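Local coordinates for pyruvate kinase 1 (Trypanosoma brucei brucei, PDB 4KCT), which transfers the phosphoryl group of phosphoenolpyruvate to ADP, yielding pyruvate and ATP, and has an intrinsic decarboxylase activity, probably acting on oxaloacetate, at residues K285-V288 against P292-C295. Numbering follows the deposited sequence.
Sequences KCNV and PVIC
C286 and V293 meet side chain to side chain, each with its CB directed toward the other segment, and their CA atoms are 6.3 Å apart. C286 CB lies 3.7 Å from V293 CB and also touches V293 CG1, so the first carbon of the cysteine rests against the branch point of the valine. One bond further out, SG turns anti to its own carbonyl carbon (chi1 -71°), which brings it 3.8 Å from V293 CB. The sulfur also meets the other arm of the fork, with C286 SG 4.0 Å from V293 CG2. The two methyls thus divide the cysteine between them, CG1 facing its CB and CG2 its sulfur. This is helix-on-strand packing in the (beta/alpha)8 barrel of pyruvate kinase: helix 275-289 runs back along the outside, and after a short turn the chain enters strand 293-296, the seventh of the eight parallel strands. I259 of the neighbouring strand 258-262 touches both C286 and V293, while I253 of helix 249-255 also packs on the cysteine. Beside this pair, N287 starts out pointing away from the strand, yet its amide swings back until ND2 is 4.3 Å from V293 CG1, a loose contact. N287 ND2 donates a hydrogen bond to G324 O, and D326 OD1 accepts one from V293 N, tying both segments to the chain leading into the eighth strand, 327-330.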
ATOM      1  N   LYS A 285       8.981 -14.790 -11.997  1.00 14.04           N
ATOM      2  CA  LYS A 285       7.939 -15.555 -12.667  1.00 15.03           C
ATOM      3  C   LYS A 285       7.826 -16.966 -12.089  1.00 16.03           C
ATOM      4  O   LYS A 285       6.719 -17.482 -11.934  1.00 16.53           O
ATOM      5  CB  LYS A 285       8.181 -15.616 -14.195  1.00 15.45           C
ATOM      6  CG  LYS A 285       7.780 -14.321 -14.933  1.00 17.61           C
ATOM      7  CD  LYS A 285       8.096 -14.441 -16.421  1.00 20.48           C
ATOM      8  CE  LYS A 285       7.616 -13.224 -17.214  1.00 20.42           C
ATOM      9  NZ  LYS A 285       6.144 -13.225 -17.368  1.00 19.83           N
ATOM     10  N   CYS A 286       8.961 -17.611 -11.821  1.00 14.01           N
ATOM     11  CA  CYS A 286       8.932 -18.931 -11.168  1.00 15.02           C
ATOM     12  C   CYS A 286       8.335 -18.890  -9.761  1.00 15.14           C
ATOM     13  O   CYS A 286       7.623 -19.816  -9.366  1.00 16.25           O
ATOM     14  CB  CYS A 286      10.340 -19.555 -11.122  1.00 14.63           C
ATOM     15  SG  CYS A 286      10.917 -20.077 -12.763  1.00 16.61           S
ATOM     16  N   ASN A 287       8.704 -17.877  -8.978  1.00 14.17           N
ATOM     17  CA  ASN A 287       8.110 -17.672  -7.660  1.00 15.17           C
ATOM     18  C   ASN A 287       6.580 -17.560  -7.753  1.00 16.20           C
ATOM     19  O   ASN A 287       5.849 -18.096  -6.901  1.00 16.03           O
ATOM     20  CB  ASN A 287       8.653 -16.406  -6.986  1.00 14.87           C
ATOM     21  CG  ASN A 287      10.144 -16.490  -6.620  1.00 17.67           C
ATOM     22  OD1 ASN A 287      10.740 -15.469  -6.293  1.00 20.36           O
ATOM     23  ND2 ASN A 287      10.748 -17.677  -6.711  1.00 16.09           N
ATOM     24  N   VAL A 288       6.096 -16.760  -8.704  1.00 15.57           N
ATOM     25  CA  VAL A 288       4.662 -16.491  -8.789  1.00 16.77           C
ATOM     26  C   VAL A 288       3.843 -17.769  -9.079  1.00 17.12           C
ATOM     27  O   VAL A 288       2.725 -17.926  -8.562  1.00 18.34           O
ATOM     28  CB  VAL A 288       4.326 -15.363  -9.830  1.00 19.48           C
ATOM     29  CG1 VAL A 288       2.845 -15.408 -10.208  1.00 23.42           C
ATOM     30  CG2 VAL A 288       4.667 -13.989  -9.244  1.00 21.99           C
ATOM     31  N   PRO A 292      10.356 -24.506  -8.843  1.00 16.32           N
ATOM     32  CA  PRO A 292      11.708 -24.231  -8.347  1.00 17.17           C
ATOM     33  C   PRO A 292      12.597 -23.590  -9.425  1.00 15.25           C
ATOM     34  O   PRO A 292      12.423 -23.843 -10.626  1.00 15.42           O
ATOM     35  CB  PRO A 292      12.248 -25.634  -7.974  1.00 18.07           C
ATOM     36  CG  PRO A 292      11.285 -26.618  -8.570  1.00 19.52           C
ATOM     37  CD  PRO A 292       9.953 -25.901  -8.595  1.00 17.98           C
ATOM     38  N   VAL A 293      13.466 -22.698  -9.005  1.00 14.57           N
ATOM     39  CA  VAL A 293      14.344 -21.999  -9.942  1.00 13.47           C
ATOM     40  C   VAL A 293      15.760 -21.935  -9.373  1.00 14.23           C
ATOM     41  O   VAL A 293      15.940 -21.795  -8.161  1.00 14.45           O
ATOM     42  CB  VAL A 293      13.799 -20.588 -10.344  1.00 13.67           C
ATOM     43  CG1 VAL A 293      13.697 -19.638  -9.133  1.00 13.56           C
ATOM     44  CG2 VAL A 293      14.677 -19.951 -11.451  1.00 13.03           C
ATOM     45  N   ILE A 294      16.726 -22.275 -10.233  1.00 13.68           N
ATOM     46  CA  ILE A 294      18.122 -22.386  -9.876  1.00 14.10           C
ATOM     47  C   ILE A 294      18.867 -21.248 -10.596  1.00 15.07           C
ATOM     48  O   ILE A 294      18.699 -21.059 -11.815  1.00 14.46           O
ATOM     49  CB  ILE A 294      18.678 -23.722 -10.431  1.00 14.72           C
ATOM     50  CG1 ILE A 294      17.863 -24.922  -9.904  1.00 15.61           C
ATOM     51  CG2 ILE A 294      20.167 -23.849 -10.167  1.00 16.14           C
ATOM     52  CD1 ILE A 294      18.228 -26.245 -10.571  1.00 15.43           C
ATOM     53  N   CYS A 295      19.676 -20.498  -9.860  1.00 14.50           N
ATOM     54  CA  CYS A 295      20.613 -19.544 -10.488  1.00 16.75           C
ATOM     55  C   CYS A 295      21.997 -20.208 -10.661  1.00 16.89           C
ATOM     56  O   CYS A 295      22.502 -20.823  -9.732  1.00 16.46           O
ATOM     57  CB  CYS A 295      20.734 -18.275  -9.618  1.00 15.65           C
ATOM     58  SG  CYS A 295      21.731 -16.957 -10.406  1.00 23.25           S
TER